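Local coordinates for protein sulfate adenylyltransferase, adenylylsulfate kinase (Thiobacillus denitrificans, PDB 3CR8) that acts as a hexameric adenylylsulfate kinase, using ATP to phosphorylate adenosine 5'-phosphosulfate to 3'-phosphoadenylyl sulfate, and carries an ATP-sulfurylase-like domain that lacks ATP sulfurylase activity, at residues Leu327-Ser331 and Pro346-Ser350; Ala178-Phe182 and Ile301-Met306. All coordinates share one frame; numbering follows the deposited sequence.

Contact 1: residues Leu327-Ser331 and Pro346-Ser350; sequences LLTLS and PEWYS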
ATOM      1  N   LEU A 327     -13.867 -27.726  -6.580  1.00 44.14           N
ATOM      2  CA  LEU A 327     -14.905 -27.016  -5.808  0.50 48.15           C
ATOM      3  C   LEU A 327     -14.452 -26.627  -4.406  1.00 58.52           C
ATOM      4  O   LEU A 327     -13.734 -27.391  -3.762  1.00 61.30           O
ATOM      5  CB  LEU A 327     -16.161 -27.863  -5.682  0.50 46.06           C
ATOM      6  CG  LEU A 327     -16.589 -28.474  -7.003  0.50 47.78           C
ATOM      7  CD1 LEU A 327     -17.941 -29.100  -6.839  0.50 33.13           C
ATOM      8  CD2 LEU A 327     -16.604 -27.425  -8.094  0.50 46.61           C
ATOM      9  N   LEU A 328     -14.866 -25.448  -3.930  1.00 47.43           N
ATOM     10  CA  LEU A 328     -14.400 -24.944  -2.623  1.00 46.58           C
ATOM     11  C   LEU A 328     -15.552 -24.416  -1.774  1.00 52.87           C
ATOM     12  O   LEU A 328     -16.436 -23.706  -2.259  1.00 59.21           O
ATOM     13  CB  LEU A 328     -13.320 -23.868  -2.783  1.00 44.71           C
ATOM     14  CG  LEU A 328     -11.920 -24.315  -3.204  1.00 38.62           C
ATOM     15  CD1 LEU A 328     -10.935 -23.176  -3.211  1.00 36.51           C
ATOM     16  CD2 LEU A 328     -11.469 -25.363  -2.245  1.00 41.47           C
ATOM     17  N   THR A 329     -15.548 -24.781  -0.501  1.00 52.64           N
ATOM     18  CA  THR A 329     -16.636 -24.438   0.425  1.00 41.91           C
ATOM     19  C   THR A 329     -16.027 -24.117   1.784  1.00 43.92           C
ATOM     20  O   THR A 329     -14.840 -24.315   2.013  1.00 49.26           O
ATOM     21  CB  THR A 329     -17.584 -25.624   0.659  1.00 50.06           C
ATOM     22  OG1 THR A 329     -16.864 -26.679   1.317  1.00 70.60           O
ATOM     23  CG2 THR A 329     -18.158 -26.155  -0.656  1.00 45.43           C
ATOM     24  N   LEU A 330     -16.844 -23.636   2.700  1.00 47.58           N
ATOM     25  CA  LEU A 330     -16.379 -23.234   4.027  1.00 39.48           C
ATOM     26  C   LEU A 330     -17.625 -23.303   4.901  1.00 40.67           C
ATOM     27  O   LEU A 330     -18.560 -22.530   4.720  1.00 51.54           O
ATOM     28  CB  LEU A 330     -15.831 -21.799   3.962  1.00 42.61           C
ATOM     29  CG  LEU A 330     -14.832 -21.142   4.901  1.00 39.02           C
ATOM     30  CD1 LEU A 330     -15.500 -20.150   5.786  1.00 32.53           C
ATOM     31  CD2 LEU A 330     -14.010 -22.165   5.690  1.00 41.22           C
ATOM     32  N   SER A 331     -17.687 -24.262   5.811  1.00 43.96           N
ATOM     33  CA  SER A 331     -18.889 -24.375   6.641  1.00 38.32           C
ATOM     34  C   SER A 331     -18.970 -23.196   7.607  1.00 41.52           C
ATOM     35  O   SER A 331     -18.004 -22.441   7.754  1.00 38.46           O
ATOM     36  CB  SER A 331     -18.952 -25.715   7.379  1.00 42.87           C
ATOM     37  OG  SER A 331     -17.949 -25.817   8.369  1.00 43.96           O
ATOM     38  N   PRO A 346     -10.855 -17.152   3.546  1.00 38.97           N
ATOM     39  CA  PRO A 346     -10.634 -17.123   2.118  1.00 44.71           C
ATOM     40  C   PRO A 346     -11.086 -15.820   1.533  1.00 41.71           C
ATOM     41  O   PRO A 346     -11.790 -15.102   2.191  1.00 56.00           O
ATOM     42  CB  PRO A 346     -11.605 -18.180   1.660  1.00 46.61           C
ATOM     43  CG  PRO A 346     -11.461 -19.167   2.699  1.00 33.13           C
ATOM     44  CD  PRO A 346     -11.626 -18.342   3.906  1.00 44.84           C
ATOM     45  N   GLU A 347     -10.687 -15.509   0.319  0.50 35.56           N
ATOM     46  CA  GLU A 347     -11.108 -14.269  -0.259  0.50 40.07           C
ATOM     47  C   GLU A 347     -12.294 -14.374  -1.154  0.50 46.22           C
ATOM     48  O   GLU A 347     -12.877 -13.385  -1.551  0.50 53.33           O
ATOM     49  CB  GLU A 347      -9.937 -13.676  -0.999  0.50 40.89           C
ATOM     50  CG  GLU A 347      -8.880 -13.116  -0.078  0.50 72.72           C
ATOM     51  CD  GLU A 347      -8.028 -12.086  -0.752  0.50 88.83           C
ATOM     52  OE1 GLU A 347      -8.193 -11.906  -1.973  0.50 70.48           O
ATOM     53  OE2 GLU A 347      -7.203 -11.454  -0.061  0.50 81.19           O
ATOM     54  N   TRP A 348     -12.665 -15.593  -1.462  1.00 37.85           N
ATOM     55  CA  TRP A 348     -13.804 -15.819  -2.288  1.00 42.61           C
ATOM     56  C   TRP A 348     -14.961 -15.961  -1.387  1.00 43.21           C
ATOM     57  O   TRP A 348     -16.071 -16.052  -1.823  1.00 39.19           O
ATOM     58  CB  TRP A 348     -13.632 -17.106  -3.041  1.00 46.17           C
ATOM     59  CG  TRP A 348     -12.944 -18.177  -2.289  1.00 45.39           C
ATOM     60  CD1 TRP A 348     -11.641 -18.466  -2.327  1.00 43.03           C
ATOM     61  CD2 TRP A 348     -13.538 -19.147  -1.427  1.00 48.59           C
ATOM     62  NE1 TRP A 348     -11.361 -19.526  -1.524  1.00 47.12           N
ATOM     63  CE2 TRP A 348     -12.521 -19.967  -0.964  1.00 48.23           C
ATOM     64  CE3 TRP A 348     -14.833 -19.394  -0.994  1.00 42.80           C
ATOM     65  CZ2 TRP A 348     -12.753 -21.006  -0.097  1.00 36.62           C
ATOM     66  CZ3 TRP A 348     -15.048 -20.421  -0.133  1.00 50.15           C
ATOM     67  CH2 TRP A 348     -14.023 -21.212   0.306  1.00 39.88           C
ATOM     68  N   TYR A 349     -14.705 -16.001  -0.103  1.00 51.83           N
ATOM     69  CA  TYR A 349     -15.775 -16.290   0.801  1.00 48.32           C
ATOM     70  C   TYR A 349     -16.641 -15.082   1.075  1.00 44.90           C
ATOM     71  O   TYR A 349     -17.829 -15.115   0.842  1.00 49.19           O
ATOM     72  CB  TYR A 349     -15.255 -16.931   2.080  1.00 48.46           C
ATOM     73  CG  TYR A 349     -16.351 -17.383   2.999  1.00 43.62           C
ATOM     74  CD1 TYR A 349     -17.083 -18.492   2.717  1.00 44.77           C
ATOM     75  CD2 TYR A 349     -16.657 -16.695   4.136  1.00 42.04           C
ATOM     76  CE1 TYR A 349     -18.079 -18.899   3.529  1.00 33.32           C
ATOM     77  CE2 TYR A 349     -17.658 -17.109   4.945  1.00 43.35           C
ATOM     78  CZ  TYR A 349     -18.358 -18.215   4.641  1.00 40.67           C
ATOM     79  OH  TYR A 349     -19.362 -18.638   5.440  1.00 37.89           O
ATOM     80  N   SER A 350     -16.058 -14.009   1.561  1.00 48.73           N
ATOM     81  CA  SER A 350     -16.848 -12.861   1.957  1.00 42.52           C
ATOM     82  C   SER A 350     -16.336 -11.615   1.268  1.00 46.01           C
ATOM     83  O   SER A 350     -15.730 -11.706   0.191  1.00 61.27           O
ATOM     84  CB  SER A 350     -16.818 -12.702   3.473  1.00 41.81           C
ATOM     85  OG  SER A 350     -17.843 -11.840   3.916  1.00 41.17           O
TER
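Leu330 reaches across to Tyr349 and Trp348 with one atom after another. Its CB lies 4.1 Å from Trp348 CH2, meeting that ring obliquely, and 3.7 Å from Tyr349 CE1. CG follows, 4.1 Å from Tyr349 CD1, with Pro346 CD a little farther off. With CG anti to the backbone N (chi1 -157°), the branch is carried out over the phenol, where CD1 sits 3.6 Å from the centroid of the Tyr349 ring and 9° off its normal: a CH-pi contact almost over the ring centre. The two side chains cross at about a right angle. Leu327-Ser331 leaves strand 327-328, an outer strand of a small three-stranded antiparallel sheet, and leads into helix 332-339, whose N-cap is Ser331; Pro346-Ser350 belongs to the loop that brings the chain back before helix 352-361. The Trp348 indole is sandwiched between Leu328 from across the contact and Pro346 of its own segment. Leu328 CB lies over one face of the indole, 4.0 Å from Trp348 CZ2, while Pro346 CB packs on the opposite face, both toward the rim. At the edge, in the ring plane, Thr329 O comes 3.6 Å from Trp348 CH2. Beyond the segments, Tyr308 of the neighbouring strand stacks with the indole, and Phe335 of helix 332-339 and His176 both meet the Tyr349 ring.

Contact 2: residues Ala178-Phe182 and Ile301-Met306; sequences AQYEF and IAYPRM
Phe182 projects from helix 177-189 into the bend formed by Ile301-Met306, and its ring gathers most of the contact. Pro304 CD lies over one face, 3.8 Å from the Phe182 ring centroid and toward the rim, as a CH-pi contact. On that same side Tyr303 turns its edge to the Phe182 face in an offset edge-to-face pair, with centroids 5.2 Å apart and planes at 70°. At the far end of the ring, Phe182 CZ meets Ile301 CD1 at 4.1 Å. Met306, bent at chi2 and chi3, curls back so that its SD stands obliquely 5.0 Å from the Phe182 centroid, a Met-aromatic contact, and its CE touches Phe182 CB. One turn earlier, Ala178 CB packs 3.7 Å from Met306 CB and the same distance from Tyr303 OH. With an alanine here in place of Phe182, the helix and loop would probably face each other across a gap, and Tyr303, Pro304 and Met306 would lose their shared aromatic partner. Further out, Ile262 of strand 260-262 touches both Phe182 and Ile301, while His315 lies against Ala178 and Met306. By sequence, Gln179 probably occupies the place of the second histidine in the HxxH motif of active ATP sulfurylases, consistent with the missing activity. The joint itself rests mainly on dispersion and weak aromatic contacts, which implies cohesion through close fit around one buried ring rather than through charge.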
ATOM      1  N   ALA A 178     -21.353 -15.998  -1.576  1.00 39.72           N
ATOM      2  CA  ALA A 178     -22.216 -17.010  -2.193  1.00 42.91           C
ATOM      3  C   ALA A 178     -23.681 -16.576  -2.332  1.00 53.26           C
ATOM      4  O   ALA A 178     -24.279 -16.651  -3.416  1.00 48.93           O
ATOM      5  CB  ALA A 178     -22.139 -18.323  -1.432  1.00 27.42           C
ATOM      6  N   GLN A 179     -24.281 -16.163  -1.229  1.00 41.58           N
ATOM      7  CA  GLN A 179     -25.626 -15.647  -1.330  1.00 46.34           C
ATOM      8  C   GLN A 179     -25.671 -14.429  -2.269  1.00 46.15           C
ATOM      9  O   GLN A 179     -26.509 -14.362  -3.159  1.00 46.51           O
ATOM     10  CB  GLN A 179     -26.226 -15.344   0.050  1.00 50.29           C
ATOM     11  CG  GLN A 179     -25.230 -15.210   1.189  1.00 59.48           C
ATOM     12  CD  GLN A 179     -24.811 -16.536   1.754  1.00 49.37           C
ATOM     13  OE1 GLN A 179     -25.313 -17.575   1.346  1.00 61.13           O
ATOM     14  NE2 GLN A 179     -23.880 -16.512   2.692  1.00 50.07           N
ATOM     15  N   TYR A 180     -24.762 -13.482  -2.084  1.00 43.56           N
ATOM     16  CA  TYR A 180     -24.688 -12.325  -2.962  1.00 39.72           C
ATOM     17  C   TYR A 180     -24.632 -12.748  -4.429  1.00 43.13           C
ATOM     18  O   TYR A 180     -25.440 -12.294  -5.218  1.00 43.60           O
ATOM     19  CB  TYR A 180     -23.489 -11.442  -2.591  1.00 41.34           C
ATOM     20  CG  TYR A 180     -23.025 -10.499  -3.681  1.00 39.10           C
ATOM     21  CD1 TYR A 180     -23.567  -9.231  -3.807  1.00 50.65           C
ATOM     22  CD2 TYR A 180     -22.034 -10.876  -4.571  1.00 44.89           C
ATOM     23  CE1 TYR A 180     -23.139  -8.367  -4.798  1.00 48.49           C
ATOM     24  CE2 TYR A 180     -21.610 -10.034  -5.578  1.00 49.36           C
ATOM     25  CZ  TYR A 180     -22.159  -8.779  -5.684  1.00 54.76           C
ATOM     26  OH  TYR A 180     -21.706  -7.931  -6.670  1.00 53.29           O
ATOM     27  N   GLU A 181     -23.695 -13.620  -4.804  1.00 47.23           N
ATOM     28  CA  GLU A 181     -23.581 -14.023  -6.214  1.00 48.96           C
ATOM     29  C   GLU A 181     -24.848 -14.748  -6.727  1.00 54.58           C
ATOM     30  O   GLU A 181     -25.261 -14.563  -7.879  1.00 59.84           O
ATOM     31  CB  GLU A 181     -22.283 -14.813  -6.493  1.00 50.83           C
ATOM     32  CG  GLU A 181     -21.070 -13.930  -6.879  1.00 53.41           C
ATOM     33  CD  GLU A 181     -19.765 -14.739  -7.079  1.00 76.81           C
ATOM     34  OE1 GLU A 181     -18.659 -14.148  -7.006  1.00 87.80           O
ATOM     35  OE2 GLU A 181     -19.839 -15.969  -7.303  1.00 67.73           O
ATOM     36  N   PHE A 182     -25.483 -15.542  -5.867  1.00 52.04           N
ATOM     37  CA  PHE A 182     -26.690 -16.272  -6.260  1.00 42.97           C
ATOM     38  C   PHE A 182     -27.917 -15.425  -6.407  1.00 42.58           C
ATOM     39  O   PHE A 182     -28.778 -15.752  -7.200  1.00 40.90           O
ATOM     40  CB  PHE A 182     -27.038 -17.376  -5.273  1.00 42.51           C
ATOM     41  CG  PHE A 182     -28.389 -17.984  -5.529  1.00 47.32           C
ATOM     42  CD1 PHE A 182     -28.568 -18.934  -6.534  1.00 49.73           C
ATOM     43  CD2 PHE A 182     -29.491 -17.590  -4.793  1.00 54.87           C
ATOM     44  CE1 PHE A 182     -29.815 -19.486  -6.770  1.00 45.67           C
ATOM     45  CE2 PHE A 182     -30.743 -18.146  -5.028  1.00 46.26           C
ATOM     46  CZ  PHE A 182     -30.900 -19.092  -6.014  1.00 48.11           C
ATOM     47  N   ILE A 301     -38.121 -19.450  -5.364  1.00 39.75           N
ATOM     48  CA  ILE A 301     -36.955 -20.139  -5.851  1.00 36.81           C
ATOM     49  C   ILE A 301     -36.120 -20.571  -4.675  1.00 45.31           C
ATOM     50  O   ILE A 301     -36.022 -19.859  -3.685  1.00 51.72           O
ATOM     51  CB  ILE A 301     -36.106 -19.236  -6.765  1.00 43.76           C
ATOM     52  CG1 ILE A 301     -35.045 -18.510  -5.956  1.00 53.87           C
ATOM     53  CG2 ILE A 301     -36.975 -18.216  -7.557  1.00 33.43           C
ATOM     54  CD1 ILE A 301     -34.545 -17.239  -6.655  1.00 79.50           C
ATOM     55  N   ALA A 302     -35.527 -21.752  -4.768  1.00 46.67           N
ATOM     56  CA  ALA A 302     -34.793 -22.305  -3.642  1.00 52.47           C
ATOM     57  C   ALA A 302     -33.293 -21.987  -3.705  1.00 63.88           C
ATOM     58  O   ALA A 302     -32.713 -21.780  -4.781  1.00 48.54           O
ATOM     59  CB  ALA A 302     -35.025 -23.774  -3.545  1.00 44.09           C
ATOM     60  N   TYR A 303     -32.673 -21.933  -2.532  1.00 55.64           N
ATOM     61  CA  TYR A 303     -31.263 -21.612  -2.453  1.00 58.17           C
ATOM     62  C   TYR A 303     -30.408 -22.885  -2.408  1.00 60.38           C
ATOM     63  O   TYR A 303     -30.477 -23.660  -1.454  1.00 72.62           O
ATOM     64  CB  TYR A 303     -30.998 -20.733  -1.240  1.00 54.82           C
ATOM     65  CG  TYR A 303     -29.561 -20.304  -1.102  1.00 60.53           C
ATOM     66  CD1 TYR A 303     -28.947 -19.518  -2.077  1.00 56.67           C
ATOM     67  CD2 TYR A 303     -28.815 -20.680  -0.000  1.00 43.54           C
ATOM     68  CE1 TYR A 303     -27.639 -19.130  -1.949  1.00 55.48           C
ATOM     69  CE2 TYR A 303     -27.511 -20.295   0.136  1.00 42.58           C
ATOM     70  CZ  TYR A 303     -26.924 -19.523  -0.827  1.00 49.11           C
ATOM     71  OH  TYR A 303     -25.608 -19.157  -0.659  1.00 54.65           O
ATOM     72  N   PRO A 304     -29.589 -23.097  -3.450  1.00 54.49           N
ATOM     73  CA  PRO A 304     -28.876 -24.361  -3.624  1.00 43.85           C
ATOM     74  C   PRO A 304     -27.565 -24.383  -2.854  1.00 55.14           C
ATOM     75  O   PRO A 304     -27.144 -23.330  -2.368  1.00 50.52           O
ATOM     76  CB  PRO A 304     -28.583 -24.378  -5.130  1.00 55.87           C
ATOM     77  CG  PRO A 304     -28.920 -22.970  -5.657  1.00 47.07           C
ATOM     78  CD  PRO A 304     -29.247 -22.116  -4.494  1.00 55.67           C
ATOM     79  N   ARG A 305     -26.909 -25.516  -2.766  1.00 56.09           N
ATOM     80  CA  ARG A 305     -25.556 -25.479  -2.305  1.00 60.18           C
ATOM     81  C   ARG A 305     -24.789 -24.715  -3.370  1.00 59.75           C
ATOM     82  O   ARG A 305     -24.705 -25.168  -4.496  1.00 59.39           O
ATOM     83  CB  ARG A 305     -25.011 -26.888  -2.141  1.00 53.91           C
ATOM     84  N   MET A 306     -24.293 -23.538  -3.002  1.00 41.18           N
ATOM     85  CA  MET A 306     -23.300 -22.762  -3.712  1.00 47.73           C
ATOM     86  C   MET A 306     -21.895 -23.293  -3.455  1.00 55.48           C
ATOM     87  O   MET A 306     -21.568 -23.630  -2.322  1.00 64.92           O
ATOM     88  CB  MET A 306     -23.402 -21.294  -3.296  1.00 44.68           C
ATOM     89  CG  MET A 306     -24.756 -20.701  -3.565  1.00 41.95           C
ATOM     90  SD  MET A 306     -25.268 -20.848  -5.282  1.00 58.81           S
ATOM     91  CE  MET A 306     -24.199 -19.646  -6.124  1.00 45.01           C
TER

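From the N terminus, contact 2 opens first, at residues 178-182 on helix 177-189, and closes at 301-306 after a long excursion that includes most of the five-stranded parallel sheet. It thus ties that helix to the exit from edge strand 299-301. The chain then runs into strand 306-309, and contact 1 opens at 327-331 and closes at 346-350, enclosing helix 332-339. The two loops follow in series, neither nested nor crossed. Their centres lie about 13 Å apart and the contacts do not touch, but His315 bridges them, its NE2 hydrogen-bonded to Trp348 O and its backbone N to Glu181 OE2. Through this residue the small antiparallel sheet links helix 177-189 with the loop before helix 352-361.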